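Local coordinates for rhamnose ABC transporter, periplasmic rhamnose-binding protein (Kribbella flavida, PDB 4KVF) that probably binds a carbohydrate, presumably rhamnose, outside the cell membrane and delivers it to an ABC transporter for uptake, at residues L45-N50 against F127-A132; V56-G61 against G70-V75; Q96-V101 against A294-Q299; A138-A143 against G285-Y290. All coordinates share one frame; numbering follows the deposited sequence.

Interaction 1: L45-N50 against F127-A132; sequences LPKQLN and FDSDAA
The ring of Phe127 reaches the start of the 45-50 loop, with its far end, CZ, against Pro46. Phe127 CZ lies 3.9 Å from Pro46 CA and 4.2 Å from Pro46 CB. The neighbouring ring atom CE1 sits 4.0 Å from the carbonyl O of Leu45. Both approach the ring obliquely. With chi1 at 75°, the Phe127 ring stands between its own backbone N and carbonyl carbon, and this directs it at Pro46.

A second link lies further along both loops. Lys47 stretches out beyond CG, and its NZ gives a hydrogen bond of 2.5 Å to Ser129 OG. That is shorter than usual, and the exact length is doubtful.

Both segments start at the last residue of a strand, 41-45 or 123-127, and run on as loop. In periplasmic binding proteins of this fold, loops at this C-terminal end of the parallel sheet face the cleft between the two domains, where the sugar is bound. Strand 99-102 runs between the two strands, and side chains of Phe127 and Lys47 both touch Ala103 just after it. Asp128 OD1 accepts a hydrogen bond from Gln142. Its OD2 lies close to the carboxylate of Glu57, where a shared proton may ease the like charges. Asp128 OD1 is 5.8 Å from Lys47 NZ, too far for a salt bridge, though the opposite charges may still attract weakly.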
loop_
_atom_site.group_PDB
_atom_site.type_symbol
_atom_site.label_atom_id
_atom_site.label_comp_id
_atom_site.label_asym_id
_atom_site.label_seq_id
_atom_site.Cartn_x
_atom_site.Cartn_y
_atom_site.Cartn_z
ATOM N N LEU A 45 -11.937 -0.379 10.611
ATOM C CA LEU A 45 -12.910 -0.886 9.637
ATOM C C LEU A 45 -12.196 -1.046 8.307
ATOM O O LEU A 45 -12.193 -0.124 7.469
ATOM C CB LEU A 45 -14.087 0.092 9.480
ATOM C CG LEU A 45 -15.166 -0.194 8.418
ATOM C CD1 LEU A 45 -15.650 -1.630 8.485
ATOM C CD2 LEU A 45 -16.337 0.769 8.610
ATOM N N PRO A 46 -11.594 -2.221 8.100
ATOM C CA PRO A 46 -10.932 -2.507 6.825
ATOM C C PRO A 46 -11.970 -2.776 5.736
ATOM O O PRO A 46 -13.167 -2.797 6.022
ATOM C CB PRO A 46 -10.128 -3.764 7.139
ATOM C CG PRO A 46 -10.975 -4.487 8.155
ATOM C CD PRO A 46 -11.627 -3.402 8.990
ATOM N N LYS A 47 -11.517 -2.969 4.500
ATOM C CA LYS A 47 -12.428 -3.305 3.408
ATOM C C LYS A 47 -13.091 -4.667 3.610
ATOM O O LYS A 47 -14.291 -4.817 3.384
ATOM C CB LYS A 47 -11.695 -3.261 2.067
ATOM C CG LYS A 47 -11.127 -1.888 1.759
ATOM C CD LYS A 47 -10.696 -1.773 0.311
ATOM C CE LYS A 47 -10.683 -0.321 -0.121
ATOM N NZ LYS A 47 -10.107 -0.171 -1.487
ATOM N N GLN A 48 -12.303 -5.655 4.029
ATOM C CA GLN A 48 -12.823 -6.987 4.332
ATOM C C GLN A 48 -12.077 -7.616 5.502
ATOM O O GLN A 48 -10.846 -7.605 5.538
ATOM C CB GLN A 48 -12.727 -7.912 3.112
ATOM C CG GLN A 48 -13.798 -7.691 2.053
ATOM C CD GLN A 48 -13.992 -8.901 1.145
ATOM O OE1 GLN A 48 -13.768 -10.042 1.554
ATOM N NE2 GLN A 48 -14.413 -8.653 -0.094
ATOM N N LEU A 49 -12.827 -8.162 6.457
ATOM C CA LEU A 49 -12.233 -8.901 7.566
ATOM C C LEU A 49 -11.740 -10.266 7.095
ATOM O O LEU A 49 -12.206 -10.787 6.080
ATOM C CB LEU A 49 -13.250 -9.096 8.695
ATOM C CG LEU A 49 -13.584 -7.876 9.552
ATOM C CD1 LEU A 49 -14.511 -8.238 10.717
ATOM C CD2 LEU A 49 -12.293 -7.283 10.054
ATOM N N ASN A 50 -10.783 -10.827 7.832
ATOM C CA ASN A 50 -10.395 -12.231 7.688
ATOM C C ASN A 50 -9.705 -12.642 6.382
ATOM O O ASN A 50 -10.080 -13.628 5.750
ATOM C CB ASN A 50 -11.584 -13.153 7.996
ATOM C CG ASN A 50 -12.063 -13.019 9.431
ATOM O OD1 ASN A 50 -13.238 -12.734 9.687
ATOM N ND2 ASN A 50 -11.148 -13.216 10.379
ATOM N N PHE A 127 -7.475 4.900 5.499
ATOM C CA PHE A 127 -6.238 4.196 5.171
ATOM C C PHE A 127 -6.449 3.305 3.973
ATOM O O PHE A 127 -7.570 2.883 3.700
ATOM C CB PHE A 127 -5.693 3.408 6.374
ATOM C CG PHE A 127 -6.448 2.137 6.683
ATOM C CD1 PHE A 127 -7.634 2.180 7.384
ATOM C CD2 PHE A 127 -5.946 0.902 6.301
ATOM C CE1 PHE A 127 -8.320 1.010 7.697
ATOM C CE2 PHE A 127 -6.634 -0.274 6.601
ATOM C CZ PHE A 127 -7.819 -0.213 7.305
ATOM N N ASP A 128 -5.371 3.054 3.238
ATOM C CA ASP A 128 -5.400 2.214 2.044
ATOM C C ASP A 128 -6.140 2.892 0.891
ATOM O O ASP A 128 -5.541 3.220 -0.123
ATOM C CB ASP A 128 -6.000 0.835 2.345
ATOM C CG ASP A 128 -5.097 -0.297 1.916
ATOM O OD1 ASP A 128 -4.791 -0.380 0.708
ATOM O OD2 ASP A 128 -4.700 -1.105 2.782
ATOM N N SER A 129 -7.440 3.107 1.062
ATOM C CA SER A 129 -8.246 3.822 0.088
ATOM C C SER A 129 -8.927 4.984 0.787
ATOM O O SER A 129 -9.517 4.823 1.855
ATOM C CB SER A 129 -9.286 2.898 -0.539
ATOM O OG SER A 129 -8.652 1.880 -1.292
ATOM N N ASP A 130 -8.838 6.159 0.172
ATOM C CA ASP A 130 -9.258 7.388 0.828
ATOM C C ASP A 130 -10.734 7.696 0.577
ATOM O O ASP A 130 -11.333 7.205 -0.394
ATOM C CB ASP A 130 -8.380 8.529 0.311
ATOM C CG ASP A 130 -8.427 9.758 1.195
ATOM O OD1 ASP A 130 -9.040 9.702 2.289
ATOM O OD2 ASP A 130 -7.809 10.759 0.796
ATOM N N ALA A 131 -11.318 8.509 1.455
ATOM C CA ALA A 131 -12.659 9.055 1.232
ATOM C C ALA A 131 -12.500 10.449 0.631
ATOM O O ALA A 131 -11.378 10.940 0.513
ATOM C CB ALA A 131 -13.436 9.121 2.546
ATOM N N ALA A 132 -13.605 11.077 0.230
ATOM C CA ALA A 132 -13.539 12.452 -0.252
ATOM C C ALA A 132 -12.851 13.300 0.818
ATOM O O ALA A 132 -13.024 13.054 2.014
ATOM C CB ALA A 132 -14.926 12.992 -0.555
#

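Interaction 2: V56-G61 against G70-V75; sequences VEVGGG and GEYKLV
The phenol ring of Tyr72 is the flat group here, and the helix backbone meets it obliquely. Tyr72 CD1 is 4.2 Å from Gly61 C, and Tyr72 CE1 is 3.6 Å from Val58 O. The hydroxyl end reaches the Val58 side chain. Tyr72 OH lies 3.4 Å from Val58 CB and at the same 3.4 Å from Val58 O. Val58 crosses both Tyr72 and Leu74 at about a right angle.

Tyr72 gets there because CG is anti to its backbone N (chi1 167°), which sends the ring out from the strand towards the helix. The ring thus lies by the backbone of Gly61. Lys62 and Val65 of the same helix also touch the Tyr72 side chain.

Two residues on along the strand, Leu74 packs on both methyls of Val58, next to the Tyr72 hydroxyl. Leu74 CD1 is 3.7 Å from Val58 CG1, and Leu74 CD2 lies 4.0 Å from Val58 CG2.

Helix 52-67 and strand 71-74 are the last two elements of a beta-alpha-beta unit that starts with strand 41-45. The segment axes run at 161°, nearly antiparallel, and approach to 9.6 Å. Tyr44 of the first strand touches both Val58 and Leu74. The contact is mainly apolar, with two oxygens, Tyr72 OH and Val58 O, near each other at its polar end. Much of its fit therefore comes from carbon against carbon.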
loop_
_atom_site.group_PDB
_atom_site.type_symbol
_atom_site.label_atom_id
_atom_site.label_comp_id
_atom_site.label_asym_id
_atom_site.label_seq_id
_atom_site.Cartn_x
_atom_site.Cartn_y
_atom_site.Cartn_z
ATOM N N VAL A 56 -2.742 -8.630 9.203
ATOM C CA VAL A 56 -1.455 -8.029 9.538
ATOM C C VAL A 56 -1.614 -6.522 9.668
ATOM O O VAL A 56 -1.014 -5.889 10.541
ATOM C CB VAL A 56 -0.384 -8.332 8.467
ATOM C CG1 VAL A 56 0.934 -7.646 8.815
ATOM C CG2 VAL A 56 -0.184 -9.836 8.320
ATOM N N GLU A 57 -2.452 -5.967 8.797
ATOM C CA GLU A 57 -2.705 -4.530 8.737
ATOM C C GLU A 57 -3.344 -4.008 10.018
ATOM O O GLU A 57 -2.802 -3.120 10.677
ATOM C CB GLU A 57 -3.609 -4.233 7.543
ATOM C CG GLU A 57 -3.895 -2.777 7.288
ATOM C CD GLU A 57 -4.391 -2.558 5.867
ATOM O OE1 GLU A 57 -5.458 -3.109 5.509
ATOM O OE2 GLU A 57 -3.702 -1.852 5.102
ATOM N N VAL A 58 -4.499 -4.554 10.381
ATOM C CA VAL A 58 -5.171 -4.080 11.586
ATOM C C VAL A 58 -4.440 -4.520 12.853
ATOM O O VAL A 58 -4.590 -3.900 13.911
ATOM C CB VAL A 58 -6.655 -4.501 11.638
ATOM C CG1 VAL A 58 -7.416 -3.832 10.504
ATOM C CG2 VAL A 58 -6.794 -6.027 11.596
ATOM N N GLY A 59 -3.651 -5.585 12.731
ATOM C CA GLY A 59 -2.859 -6.101 13.835
ATOM C C GLY A 59 -1.806 -5.098 14.264
ATOM O O GLY A 59 -1.416 -5.041 15.431
ATOM N N GLY A 60 -1.332 -4.314 13.303
ATOM C CA GLY A 60 -0.396 -3.247 13.590
ATOM C C GLY A 60 -1.086 -2.150 14.377
ATOM O O GLY A 60 -0.483 -1.535 15.253
ATOM N N GLY A 61 -2.352 -1.898 14.058
ATOM C CA GLY A 61 -3.131 -0.926 14.800
ATOM C C GLY A 61 -3.313 -1.385 16.235
ATOM O O GLY A 61 -3.229 -0.584 17.160
ATOM N N GLY A 70 -4.747 2.624 24.827
ATOM C CA GLY A 70 -6.101 2.833 24.339
ATOM C C GLY A 70 -6.871 1.524 24.310
ATOM O O GLY A 70 -6.407 0.520 24.849
ATOM N N GLU A 71 -8.061 1.539 23.708
ATOM C CA GLU A 71 -8.876 0.339 23.562
ATOM C C GLU A 71 -9.074 0.051 22.084
ATOM O O GLU A 71 -9.574 0.903 21.359
ATOM C CB GLU A 71 -10.249 0.544 24.194
ATOM C CG GLU A 71 -10.251 0.826 25.685
ATOM C CD GLU A 71 -11.666 0.896 26.243
ATOM O OE1 GLU A 71 -12.581 0.283 25.641
ATOM O OE2 GLU A 71 -11.868 1.571 27.274
ATOM N N TYR A 72 -8.718 -1.154 21.645
ATOM C CA TYR A 72 -8.789 -1.509 20.220
ATOM C C TYR A 72 -10.079 -2.264 19.872
ATOM O O TYR A 72 -10.491 -3.162 20.599
ATOM C CB TYR A 72 -7.563 -2.350 19.855
ATOM C CG TYR A 72 -7.606 -3.064 18.520
ATOM C CD1 TYR A 72 -7.226 -2.418 17.351
ATOM C CD2 TYR A 72 -7.967 -4.405 18.441
ATOM C CE1 TYR A 72 -7.236 -3.079 16.132
ATOM C CE2 TYR A 72 -7.978 -5.075 17.228
ATOM C CZ TYR A 72 -7.611 -4.408 16.080
ATOM O OH TYR A 72 -7.630 -5.079 14.882
ATOM N N LYS A 73 -10.709 -1.889 18.762
ATOM C CA LYS A 73 -11.864 -2.621 18.259
ATOM C C LYS A 73 -11.720 -2.860 16.752
ATOM O O LYS A 73 -11.223 -2.000 16.022
ATOM C CB LYS A 73 -13.148 -1.852 18.567
ATOM C CG LYS A 73 -14.396 -2.435 17.940
ATOM C CD LYS A 73 -15.634 -1.735 18.482
ATOM C CE LYS A 73 -16.367 -2.594 19.501
ATOM N NZ LYS A 73 -17.338 -3.543 18.873
ATOM N N LEU A 74 -12.132 -4.043 16.305
ATOM C CA LEU A 74 -12.121 -4.387 14.888
ATOM C C LEU A 74 -13.536 -4.770 14.490
ATOM O O LEU A 74 -14.156 -5.630 15.124
ATOM C CB LEU A 74 -11.176 -5.572 14.632
ATOM C CG LEU A 74 -11.038 -6.131 13.205
ATOM C CD1 LEU A 74 -10.439 -5.091 12.252
ATOM C CD2 LEU A 74 -10.210 -7.416 13.172
ATOM N N VAL A 75 -14.055 -4.117 13.451
ATOM C CA VAL A 75 -15.353 -4.472 12.885
ATOM C C VAL A 75 -15.223 -4.530 11.365
ATOM O O VAL A 75 -14.252 -4.030 10.801
ATOM C CB VAL A 75 -16.466 -3.446 13.248
ATOM C CG1 VAL A 75 -16.622 -3.294 14.775
ATOM C CG2 VAL A 75 -16.189 -2.105 12.602
#

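Interaction 3: Q96-V101 against A294-Q299; sequences QQDVIV and ALKSGQ
This is a small contact between a lysine chain and the start of a strand, at the end of a helix that covers one side of the sheet. Lys296 lies in the last turn of helix 281-296. Asp98 comes just before strand 99-102, and Val99 opens that strand.

The aliphatic part of Lys296 does the touching. Lys296 CE is 3.5 Å from Asp98 OD1 and 4.1 Å from Asp98 CB, while Lys296 CD is 3.9 Å from Asp98 O. The two side chains cross at about a right angle. Nearer the helix, Lys296 CB meets Val99 CG2 at 4.3 Å. A bend at chi2 (61°) turns the lysine chain over Asp98.

The charged ends do not pair with each other. Lys296 NZ stands 4.2 Å from Asp98 OD1, beyond a salt bridge, and makes its salt bridge with Asp121. Asp98 OD2 accepts a hydrogen bond from the backbone N of Lys41. Asp98 OD1 is hydrogen-bonded to a glycerol, probably from the crystallisation liquor.

Helix 281-296 ends just after the contact. Gly298 has a positive phi of 82°, and Gly298 N bonds to Leu295 O while Gln299 N bonds to Ala294 O. This is a Schellman motif. Gln96 closes the helix before strand 99-102 in the same way. A helix packed against the N-terminal end of a parallel strand belongs to the alpha/beta architecture of the periplasmic binding protein domain.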
loop_
_atom_site.group_PDB
_atom_site.type_symbol
_atom_site.label_atom_id
_atom_site.label_comp_id
_atom_site.label_asym_id
_atom_site.label_seq_id
_atom_site.Cartn_x
_atom_site.Cartn_y
_atom_site.Cartn_z
ATOM N N GLN A 96 -19.606 5.107 20.403
ATOM C CA GLN A 96 -18.842 6.258 20.886
ATOM C C GLN A 96 -17.337 6.024 20.884
ATOM O O GLN A 96 -16.646 6.284 21.879
ATOM C CB GLN A 96 -19.316 6.718 22.261
ATOM C CG GLN A 96 -20.738 7.207 22.258
ATOM C CD GLN A 96 -21.211 7.552 23.632
ATOM O OE1 GLN A 96 -20.410 7.655 24.563
ATOM N NE2 GLN A 96 -22.522 7.721 23.784
ATOM N N GLN A 97 -16.847 5.521 19.761
ATOM C CA GLN A 97 -15.411 5.445 19.515
ATOM C C GLN A 97 -14.842 6.861 19.479
ATOM O O GLN A 97 -15.556 7.809 19.161
ATOM C CB GLN A 97 -15.137 4.717 18.194
ATOM C CG GLN A 97 -15.665 3.289 18.175
ATOM C CD GLN A 97 -15.156 2.465 19.349
ATOM O OE1 GLN A 97 -13.984 2.103 19.400
ATOM N NE2 GLN A 97 -16.034 2.188 20.311
ATOM N N ASP A 98 -13.561 7.000 19.812
ATOM C CA ASP A 98 -12.891 8.299 19.759
ATOM C C ASP A 98 -12.277 8.534 18.387
ATOM O O ASP A 98 -12.189 9.668 17.935
ATOM C CB ASP A 98 -11.793 8.387 20.825
ATOM C CG ASP A 98 -12.354 8.494 22.239
ATOM O OD1 ASP A 98 -13.144 9.427 22.500
ATOM O OD2 ASP A 98 -12.007 7.645 23.092
ATOM N N VAL A 99 -11.847 7.445 17.756
ATOM C CA VAL A 99 -11.212 7.464 16.444
ATOM C C VAL A 99 -11.767 6.312 15.618
ATOM O O VAL A 99 -11.854 5.181 16.099
ATOM C CB VAL A 99 -9.686 7.269 16.553
ATOM C CG1 VAL A 99 -9.034 7.285 15.158
ATOM C CG2 VAL A 99 -9.060 8.332 17.456
ATOM N N ILE A 100 -12.163 6.608 14.382
ATOM C CA ILE A 100 -12.528 5.577 13.416
ATOM C C ILE A 100 -11.466 5.537 12.327
ATOM O O ILE A 100 -11.188 6.540 11.676
ATOM C CB ILE A 100 -13.916 5.826 12.763
ATOM C CG1 ILE A 100 -15.029 5.757 13.814
ATOM C CG2 ILE A 100 -14.188 4.782 11.664
ATOM C CD1 ILE A 100 -16.426 6.134 13.273
ATOM N N VAL A 101 -10.848 4.374 12.162
ATOM C CA VAL A 101 -9.854 4.157 11.116
ATOM C C VAL A 101 -10.483 3.270 10.045
ATOM O O VAL A 101 -10.806 2.099 10.290
ATOM C CB VAL A 101 -8.608 3.467 11.697
ATOM C CG1 VAL A 101 -7.552 3.296 10.622
ATOM C CG2 VAL A 101 -8.067 4.296 12.849
ATOM N N ALA A 294 -3.169 11.467 17.804
ATOM C CA ALA A 294 -2.644 12.823 17.755
ATOM C C ALA A 294 -3.759 13.795 17.467
ATOM O O ALA A 294 -3.804 14.869 18.049
ATOM C CB ALA A 294 -1.544 12.962 16.696
ATOM N N LEU A 295 -4.665 13.415 16.568
ATOM C CA LEU A 295 -5.813 14.273 16.252
ATOM C C LEU A 295 -6.717 14.463 17.471
ATOM O O LEU A 295 -7.106 15.586 17.811
ATOM C CB LEU A 295 -6.616 13.682 15.089
ATOM C CG LEU A 295 -5.943 13.854 13.722
ATOM C CD1 LEU A 295 -6.520 12.858 12.743
ATOM C CD2 LEU A 295 -6.151 15.276 13.209
ATOM N N LYS A 296 -7.047 13.357 18.120
ATOM C CA LYS A 296 -7.965 13.380 19.268
ATOM C C LYS A 296 -7.367 14.088 20.479
ATOM O O LYS A 296 -8.093 14.672 21.288
ATOM C CB LYS A 296 -8.397 11.953 19.631
ATOM C CG LYS A 296 -9.513 11.856 20.666
ATOM C CD LYS A 296 -10.789 12.524 20.175
ATOM C CE LYS A 296 -11.882 12.464 21.237
ATOM N NZ LYS A 296 -13.027 13.354 20.894
ATOM N N SER A 297 -6.045 14.043 20.595
ATOM C CA SER A 297 -5.343 14.686 21.706
ATOM C C SER A 297 -5.024 16.155 21.438
ATOM O O SER A 297 -4.477 16.852 22.297
ATOM C CB SER A 297 -4.057 13.914 22.024
ATOM O OG SER A 297 -4.345 12.526 22.162
ATOM N N GLY A 298 -5.364 16.631 20.249
ATOM C CA GLY A 298 -5.127 18.020 19.903
ATOM C C GLY A 298 -3.724 18.365 19.429
ATOM O O GLY A 298 -3.396 19.543 19.290
ATOM N N GLN A 299 -2.888 17.360 19.174
ATOM C CA GLN A 299 -1.522 17.623 18.711
ATOM C C GLN A 299 -1.458 18.101 17.257
ATOM O O GLN A 299 -0.573 18.881 16.880
ATOM C CB GLN A 299 -0.653 16.375 18.855
ATOM C CG GLN A 299 -0.398 15.932 20.270
ATOM C CD GLN A 299 0.480 14.699 20.323
ATOM O OE1 GLN A 299 0.638 13.995 19.322
ATOM N NE2 GLN A 299 1.068 14.437 21.487
#

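Interaction 4: A138-A143 against G285-Y290; sequences AFINQA and GYLAAY
Ile140 is set by chi1 of -51°, which places CG1 beside the backbone N and CG2 anti to it. CG2 then meets Leu287 and CG1 meets Ala288. Leu287 answers with CG anti to its own backbone N (chi1 177°), so that its end extends from the helix towards Ile140.

Ile140 CG2 packs 3.7 Å from Leu287 CD2 and 4.0 Å from Leu287 CG. Ile140 CG1 lies 3.7 Å from Ala288 CA and 3.8 Å from Ala288 CB. At the end of this branch, Ile140 CD1 comes back to Leu287 CG at 4.2 Å. The small alanine lets the strand come close, with the CA atoms of Ile140 and Ala288 only 6.2 Å apart. Ile140 and Leu287 meet at a slant. All three residues are buried, and the contact between them is wholly apolar.

Around it the core continues in several directions. Strand 138-141 lies between strands 123-127 and 323-325, and Ile140 touches Val125, Phe127 and Ile324 on them. Leu287 also reaches Ile324. Elsewhere on helix 281-296, Ala289 and Tyr290 touch Ala64. Helix 281-296 thus packs on the sheet and, along its flank, on helix 52-67.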
loop_
_atom_site.group_PDB
_atom_site.type_symbol
_atom_site.label_atom_id
_atom_site.label_comp_id
_atom_site.label_asym_id
_atom_site.label_seq_id
_atom_site.Cartn_x
_atom_site.Cartn_y
_atom_site.Cartn_z
ATOM N N ALA A 138 -7.634 12.814 8.294
ATOM C CA ALA A 138 -6.347 12.443 7.710
ATOM C C ALA A 138 -6.460 11.133 6.948
ATOM O O ALA A 138 -7.354 10.327 7.206
ATOM C CB ALA A 138 -5.271 12.328 8.791
ATOM N N PHE A 139 -5.539 10.937 6.009
ATOM C CA PHE A 139 -5.491 9.721 5.201
ATOM C C PHE A 139 -4.105 9.114 5.293
ATOM O O PHE A 139 -3.108 9.782 4.996
ATOM C CB PHE A 139 -5.834 10.049 3.739
ATOM C CG PHE A 139 -5.504 8.943 2.759
ATOM C CD1 PHE A 139 -5.961 7.652 2.953
ATOM C CD2 PHE A 139 -4.766 9.217 1.621
ATOM C CE1 PHE A 139 -5.663 6.645 2.037
ATOM C CE2 PHE A 139 -4.471 8.217 0.700
ATOM C CZ PHE A 139 -4.916 6.934 0.914
ATOM N N ILE A 140 -4.026 7.851 5.711
ATOM C CA ILE A 140 -2.732 7.181 5.741
ATOM C C ILE A 140 -2.507 6.475 4.408
ATOM O O ILE A 140 -3.183 5.499 4.081
ATOM C CB ILE A 140 -2.620 6.147 6.885
ATOM C CG1 ILE A 140 -3.041 6.780 8.222
ATOM C CG2 ILE A 140 -1.173 5.607 6.961
ATOM C CD1 ILE A 140 -2.288 8.090 8.562
ATOM N N ASN A 141 -1.547 6.988 3.645
ATOM C CA ASN A 141 -1.193 6.438 2.343
ATOM C C ASN A 141 0.079 5.603 2.451
ATOM O O ASN A 141 1.125 6.114 2.870
ATOM C CB ASN A 141 -0.987 7.573 1.336
ATOM C CG ASN A 141 -0.948 7.077 -0.097
ATOM O OD1 ASN A 141 -1.035 5.872 -0.342
ATOM N ND2 ASN A 141 -0.880 8.008 -1.049
ATOM N N GLN A 142 -0.009 4.322 2.086
ATOM C CA GLN A 142 1.104 3.403 2.307
ATOM C C GLN A 142 2.311 3.775 1.473
ATOM O O GLN A 142 3.458 3.567 1.887
ATOM C CB GLN A 142 0.707 1.944 2.027
ATOM C CG GLN A 142 0.165 1.693 0.642
ATOM C CD GLN A 142 -1.347 1.737 0.612
ATOM O OE1 GLN A 142 -1.960 2.677 1.120
ATOM N NE2 GLN A 142 -1.960 0.710 0.030
ATOM N N ALA A 143 2.052 4.354 0.309
ATOM C CA ALA A 143 3.131 4.820 -0.559
ATOM C C ALA A 143 2.483 5.626 -1.653
ATOM O O ALA A 143 1.412 5.259 -2.113
ATOM C CB ALA A 143 3.891 3.636 -1.157
ATOM N N GLY A 285 -1.538 0.291 9.780
ATOM C CA GLY A 285 -2.453 0.292 10.906
ATOM C C GLY A 285 -1.843 0.959 12.121
ATOM O O GLY A 285 -2.514 1.670 12.871
ATOM N N TYR A 286 -0.552 0.708 12.324
ATOM C CA TYR A 286 0.195 1.307 13.434
ATOM C C TYR A 286 0.235 2.830 13.284
ATOM O O TYR A 286 -0.075 3.571 14.220
ATOM C CB TYR A 286 1.604 0.693 13.474
ATOM C CG TYR A 286 2.489 1.124 14.614
ATOM C CD1 TYR A 286 3.128 2.359 14.590
ATOM C CD2 TYR A 286 2.725 0.281 15.689
ATOM C CE1 TYR A 286 3.962 2.749 15.629
ATOM C CE2 TYR A 286 3.550 0.670 16.735
ATOM C CZ TYR A 286 4.169 1.904 16.690
ATOM O OH TYR A 286 4.997 2.294 17.726
ATOM N N LEU A 287 0.602 3.307 12.099
ATOM C CA LEU A 287 0.638 4.735 11.862
ATOM C C LEU A 287 -0.747 5.356 12.013
ATOM O O LEU A 287 -0.880 6.436 12.572
ATOM C CB LEU A 287 1.228 5.039 10.478
ATOM C CG LEU A 287 1.261 6.511 10.053
ATOM C CD1 LEU A 287 1.938 7.390 11.105
ATOM C CD2 LEU A 287 1.970 6.656 8.703
ATOM N N ALA A 288 -1.777 4.667 11.525
ATOM C CA ALA A 288 -3.137 5.198 11.618
ATOM C C ALA A 288 -3.558 5.447 13.074
ATOM O O ALA A 288 -4.185 6.465 13.375
ATOM C CB ALA A 288 -4.133 4.269 10.919
ATOM N N ALA A 289 -3.198 4.532 13.975
ATOM C CA ALA A 289 -3.529 4.704 15.389
ATOM C C ALA A 289 -2.860 5.944 15.985
ATOM O O ALA A 289 -3.484 6.722 16.708
ATOM C CB ALA A 289 -3.155 3.465 16.181
ATOM N N TYR A 290 -1.584 6.151 15.682
ATOM C CA TYR A 290 -0.900 7.327 16.213
ATOM C C TYR A 290 -1.440 8.628 15.629
ATOM O O TYR A 290 -1.545 9.626 16.330
ATOM C CB TYR A 290 0.629 7.219 16.035
ATOM C CG TYR A 290 1.290 6.437 17.151
ATOM C CD1 TYR A 290 1.662 7.064 18.337
ATOM C CD2 TYR A 290 1.535 5.073 17.028
ATOM C CE1 TYR A 290 2.257 6.351 19.372
ATOM C CE2 TYR A 290 2.124 4.354 18.066
ATOM C CZ TYR A 290 2.487 5.000 19.230
ATOM O OH TYR A 290 3.071 4.286 20.257
#

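In the fold
All four contacts lie in one lobe, around the six-stranded parallel sheet. Their centres are 11 to 17 Å apart. Interaction 2 is local and nests inside the loop closed by interaction 1. Interaction 3 crosses interaction 1 along the chain and encloses interaction 4. Interactions 3 and 4 share helix 281-296, which joins this lobe again after the chain has built the four-stranded sheet. Val101 meets both Phe127 and Ala288, and Leu49 packs on Leu74. Leu45 N probably hydrogen-bonds Val101 O, and the backbone O of Gly60 touches Tyr286. Late and early parts of the sequence thus form one domain, as is usual in periplasmic binding proteins, where two lobes close round a ligand.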